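PDB 5LY9: variant surface glycoprotein MITAT 1.1 from Trypanosoma brucei brucei, which forms the dense surface coat of the parasite and, through antigenic variation among many such coat proteins, lets it evade the host immune response. Local coordinates for residues 157-170 / 246-258. Numbering follows the deposited sequence.
Sequences ATRTELTQTGYPNL and WHEAWEARNREAK
The guanidinium of R159 lies flat on that of R253, the planes 11° apart and the centres 3.9 Å from each other, the two side chains arriving from opposite directions. R253 is stretched out with CG anti to the backbone N (chi1 -154°), which carries its guanidinium into the loop. There R253 NH2 donates to T158 O at 2.9 Å, while R253 NH1 makes a weak bond to L162 O and a salt bridge to E20. The stacked positive charges are probably offset by acids around them: R159 NH2 reaches E256 OE1 at 3.1 Å in its own guanidinium plane, on the syn lone pair, and also pairs with E27. K258 NZ shares E256 OE1, whose fellow oxygen OE2 is hydrogen-bonded to S94, and a water joins R159 NH1, K258 NZ and R253 O. Farther along, Q164 O receives two donors, W250 NE1 at 2.8 Å from above the carbonyl plane and N254 ND2 at 3.3 Å. Beside these polar groups L162 CD1 meets the edge of the W250 indole and also lies over one face of the Y167 ring. The opposite face of Y167 takes the edge of W246 in a T-shaped pair, planes at 77°, while Y167 OH donates to W246 O at 2.8 Å, on a lone pair in the carbonyl plane. L170 CD1 packs against W246 CZ3. The contact thus joins the irregular connection between strands 143-144 and 173-174 to helix 244-254 and the residues after it, within the elongated N-terminal domain of this A-type VSG, where helices 8-21, 24-55 and 62-114 pack against it through L17, V24 and L101.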
# COMPACT_ATOMS: atom_id res chain seq x y z
N ALA A 157 -4.11 10.20 -10.92
CA ALA A 157 -3.08 10.04 -11.96
C ALA A 157 -3.67 10.03 -13.37
O ALA A 157 -4.88 9.77 -13.60
CB ALA A 157 -2.38 8.75 -11.70
N THR A 158 -2.84 10.36 -14.34
CA THR A 158 -3.26 10.26 -15.72
C THR A 158 -3.25 8.80 -16.15
O THR A 158 -2.64 7.98 -15.53
CB THR A 158 -2.44 11.12 -16.63
OG1 THR A 158 -1.05 10.76 -16.58
CG2 THR A 158 -2.61 12.58 -16.27
N ARG A 159 -3.95 8.51 -17.25
CA ARG A 159 -4.12 7.18 -17.75
C ARG A 159 -3.86 7.08 -19.22
O ARG A 159 -4.36 6.16 -19.90
CB ARG A 159 -5.60 6.80 -17.47
CG ARG A 159 -5.83 6.66 -15.98
CD ARG A 159 -5.58 5.24 -15.55
NE ARG A 159 -5.77 5.04 -14.11
CZ ARG A 159 -5.67 3.85 -13.52
NH1 ARG A 159 -5.40 2.75 -14.20
NH2 ARG A 159 -5.84 3.79 -12.22
N THR A 160 -2.98 7.96 -19.73
CA THR A 160 -2.66 7.93 -21.13
C THR A 160 -1.41 7.23 -21.46
O THR A 160 -1.23 6.79 -22.63
CB THR A 160 -2.56 9.40 -21.68
OG1 THR A 160 -1.88 10.26 -20.76
CG2 THR A 160 -4.00 9.93 -21.88
N GLU A 161 -0.47 7.17 -20.49
CA GLU A 161 0.84 6.63 -20.81
C GLU A 161 0.94 5.13 -20.54
O GLU A 161 1.72 4.42 -21.21
CB GLU A 161 1.97 7.38 -20.13
CG GLU A 161 1.84 8.91 -20.25
CD GLU A 161 1.63 9.36 -21.69
OE1 GLU A 161 2.31 8.86 -22.62
OE2 GLU A 161 0.70 10.20 -21.88
N LEU A 162 0.14 4.64 -19.60
CA LEU A 162 0.11 3.21 -19.27
C LEU A 162 -1.35 2.84 -19.16
O LEU A 162 -2.03 3.22 -18.20
CB LEU A 162 0.86 2.93 -17.96
CG LEU A 162 0.71 1.50 -17.40
CD1 LEU A 162 0.97 0.50 -18.53
CD2 LEU A 162 1.60 1.25 -16.16
N THR A 163 -1.83 2.23 -20.23
CA THR A 163 -3.27 1.98 -20.38
C THR A 163 -3.55 0.52 -20.15
O THR A 163 -2.62 -0.23 -19.85
CB THR A 163 -3.73 2.33 -21.79
OG1 THR A 163 -3.13 1.39 -22.67
CG2 THR A 163 -3.26 3.74 -22.21
N GLN A 164 -4.81 0.10 -20.29
CA GLN A 164 -5.15 -1.31 -20.23
C GLN A 164 -4.38 -2.16 -21.22
O GLN A 164 -4.06 -3.28 -20.92
CB GLN A 164 -6.64 -1.58 -20.45
CG GLN A 164 -7.43 -1.10 -19.25
CD GLN A 164 -8.91 -1.61 -19.26
OE1 GLN A 164 -9.24 -2.60 -19.94
NE2 GLN A 164 -9.75 -0.95 -18.51
N THR A 165 -4.06 -1.57 -22.38
CA THR A 165 -3.44 -2.29 -23.45
C THR A 165 -1.93 -2.37 -23.31
O THR A 165 -1.32 -3.39 -23.62
CB THR A 165 -3.85 -1.63 -24.79
OG1 THR A 165 -5.30 -1.75 -24.89
CG2 THR A 165 -3.20 -2.37 -25.94
N GLY A 166 -1.34 -1.27 -22.86
CA GLY A 166 0.10 -1.22 -22.76
C GLY A 166 0.62 0.20 -22.62
O GLY A 166 0.03 1.00 -21.98
N TYR A 167 1.74 0.45 -23.23
CA TYR A 167 2.41 1.75 -23.22
C TYR A 167 2.37 2.35 -24.62
O TYR A 167 3.31 2.19 -25.43
CB TYR A 167 3.87 1.60 -22.76
CG TYR A 167 4.03 0.92 -21.42
CD1 TYR A 167 4.02 -0.49 -21.31
CD2 TYR A 167 4.22 1.67 -20.27
CE1 TYR A 167 4.25 -1.08 -20.03
CE2 TYR A 167 4.47 1.11 -19.06
CZ TYR A 167 4.46 -0.25 -18.94
OH TYR A 167 4.67 -0.76 -17.68
N PRO A 168 1.27 3.02 -24.93
CA PRO A 168 1.00 3.30 -26.38
C PRO A 168 1.92 4.32 -27.02
O PRO A 168 2.10 4.27 -28.24
CB PRO A 168 -0.43 3.87 -26.36
CG PRO A 168 -0.61 4.34 -24.97
CD PRO A 168 0.10 3.35 -24.10
N ASN A 169 2.52 5.19 -26.22
CA ASN A 169 3.37 6.25 -26.78
C ASN A 169 4.84 5.90 -26.88
O ASN A 169 5.61 6.65 -27.52
CB ASN A 169 3.11 7.56 -26.05
CG ASN A 169 1.70 8.03 -26.23
OD1 ASN A 169 1.16 7.95 -27.33
ND2 ASN A 169 1.10 8.57 -25.18
N LEU A 170 5.28 4.80 -26.23
CA LEU A 170 6.64 4.35 -26.40
C LEU A 170 6.89 3.84 -27.76
O LEU A 170 6.13 3.02 -28.32
CB LEU A 170 7.01 3.24 -25.38
CG LEU A 170 6.95 3.64 -23.90
CD1 LEU A 170 7.67 2.60 -23.05
CD2 LEU A 170 7.34 5.00 -23.47
N TRP A 246 8.29 -3.90 -16.67
CA TRP A 246 7.27 -3.27 -17.52
C TRP A 246 5.99 -4.09 -17.51
O TRP A 246 4.93 -3.54 -17.37
CB TRP A 246 7.77 -3.12 -18.94
CG TRP A 246 8.97 -2.23 -19.03
CD1 TRP A 246 10.27 -2.55 -18.85
CD2 TRP A 246 8.96 -0.87 -19.43
NE1 TRP A 246 11.08 -1.48 -19.11
CE2 TRP A 246 10.30 -0.43 -19.48
CE3 TRP A 246 7.97 0.04 -19.74
CZ2 TRP A 246 10.64 0.91 -19.83
CZ3 TRP A 246 8.31 1.34 -20.07
CH2 TRP A 246 9.61 1.76 -20.11
N HIS A 247 6.12 -5.39 -17.61
CA HIS A 247 4.95 -6.25 -17.49
C HIS A 247 4.32 -6.08 -16.11
O HIS A 247 3.10 -6.00 -16.02
CB HIS A 247 5.36 -7.71 -17.64
CG HIS A 247 4.19 -8.63 -17.58
ND1 HIS A 247 3.63 -9.03 -16.40
CD2 HIS A 247 3.39 -9.12 -18.55
CE1 HIS A 247 2.57 -9.79 -16.64
NE2 HIS A 247 2.44 -9.91 -17.94
N GLU A 248 5.14 -6.01 -15.04
CA GLU A 248 4.63 -5.94 -13.72
C GLU A 248 3.86 -4.64 -13.44
O GLU A 248 2.76 -4.67 -12.89
CB GLU A 248 5.75 -6.13 -12.69
CG GLU A 248 5.28 -5.93 -11.27
CD GLU A 248 4.30 -6.98 -10.74
OE1 GLU A 248 4.00 -7.99 -11.39
OE2 GLU A 248 3.81 -6.77 -9.62
N ALA A 249 4.39 -3.47 -13.85
CA ALA A 249 3.61 -2.22 -13.70
C ALA A 249 2.31 -2.26 -14.49
O ALA A 249 1.31 -1.80 -14.00
CB ALA A 249 4.39 -1.01 -14.07
N TRP A 250 2.35 -2.83 -15.68
CA TRP A 250 1.15 -2.91 -16.48
C TRP A 250 0.06 -3.77 -15.88
O TRP A 250 -1.10 -3.34 -15.75
CB TRP A 250 1.52 -3.34 -17.90
CG TRP A 250 0.39 -3.72 -18.76
CD1 TRP A 250 -0.49 -2.90 -19.35
CD2 TRP A 250 0.10 -5.04 -19.20
NE1 TRP A 250 -1.38 -3.67 -20.14
CE2 TRP A 250 -1.05 -4.98 -20.02
CE3 TRP A 250 0.65 -6.29 -18.89
CZ2 TRP A 250 -1.64 -6.13 -20.60
CZ3 TRP A 250 0.10 -7.44 -19.49
CH2 TRP A 250 -1.07 -7.34 -20.30
N GLU A 251 0.42 -4.99 -15.56
CA GLU A 251 -0.52 -5.94 -14.95
C GLU A 251 -0.99 -5.44 -13.59
O GLU A 251 -2.20 -5.47 -13.30
CB GLU A 251 0.12 -7.30 -14.82
CG GLU A 251 -0.82 -8.32 -14.22
CD GLU A 251 -0.30 -9.73 -14.29
OE1 GLU A 251 -0.42 -10.35 -15.39
OE2 GLU A 251 0.27 -10.18 -13.28
N ALA A 252 -0.09 -4.91 -12.76
CA ALA A 252 -0.52 -4.45 -11.46
C ALA A 252 -1.49 -3.29 -11.61
O ALA A 252 -2.45 -3.17 -10.86
CB ALA A 252 0.67 -4.03 -10.64
N ARG A 253 -1.23 -2.40 -12.57
CA ARG A 253 -2.16 -1.31 -12.73
C ARG A 253 -3.55 -1.82 -13.12
O ARG A 253 -4.58 -1.37 -12.59
CB ARG A 253 -1.62 -0.27 -13.73
CG ARG A 253 -2.24 1.10 -13.45
CD ARG A 253 -1.81 2.16 -14.37
NE ARG A 253 -2.09 3.48 -13.79
CZ ARG A 253 -1.94 4.62 -14.45
NH1 ARG A 253 -1.55 4.63 -15.77
NH2 ARG A 253 -2.13 5.78 -13.77
N ASN A 254 -3.57 -2.78 -14.04
CA ASN A 254 -4.86 -3.31 -14.46
C ASN A 254 -5.57 -4.02 -13.34
O ASN A 254 -6.84 -4.04 -13.35
CB ASN A 254 -4.66 -4.29 -15.59
CG ASN A 254 -4.49 -3.62 -16.89
OD1 ASN A 254 -4.94 -2.48 -17.06
ND2 ASN A 254 -3.84 -4.31 -17.84
N ARG A 255 -4.84 -4.60 -12.40
CA ARG A 255 -5.46 -5.37 -11.28
C ARG A 255 -5.75 -4.63 -10.00
O ARG A 255 -6.18 -5.26 -9.00
CB ARG A 255 -4.65 -6.66 -11.01
CG ARG A 255 -4.80 -7.48 -12.27
CD ARG A 255 -4.08 -8.76 -12.34
NE ARG A 255 -4.32 -9.36 -13.67
CZ ARG A 255 -3.97 -10.60 -13.99
NH1 ARG A 255 -3.41 -11.41 -13.08
NH2 ARG A 255 -4.20 -11.04 -15.20
N GLU A 256 -5.68 -3.30 -10.03
CA GLU A 256 -5.91 -2.49 -8.84
C GLU A 256 -7.33 -2.70 -8.36
O GLU A 256 -8.33 -2.58 -9.14
CB GLU A 256 -5.76 -1.02 -9.14
CG GLU A 256 -4.33 -0.64 -9.44
CD GLU A 256 -4.15 0.74 -10.05
OE1 GLU A 256 -5.12 1.29 -10.53
OE2 GLU A 256 -2.98 1.25 -10.08
N ALA A 257 -7.47 -2.93 -7.04
CA ALA A 257 -8.81 -2.87 -6.37
C ALA A 257 -9.30 -1.42 -6.37
O ALA A 257 -8.53 -0.51 -6.11
CB ALA A 257 -8.72 -3.36 -4.93
N LYS A 258 -10.59 -1.25 -6.57
CA LYS A 258 -11.24 0.02 -6.61
C LYS A 258 -12.36 0.07 -5.61
O LYS A 258 -13.06 -0.94 -5.35
CB LYS A 258 -11.85 0.27 -7.96
CG LYS A 258 -10.99 0.03 -9.23
CD LYS A 258 -9.99 1.11 -9.45
CE LYS A 258 -9.08 0.73 -10.61
NZ LYS A 258 -8.12 1.84 -10.88
O HOH W 1 -6.59 0.46 -12.95
O HOH W 2 -2.06 -0.88 -17.07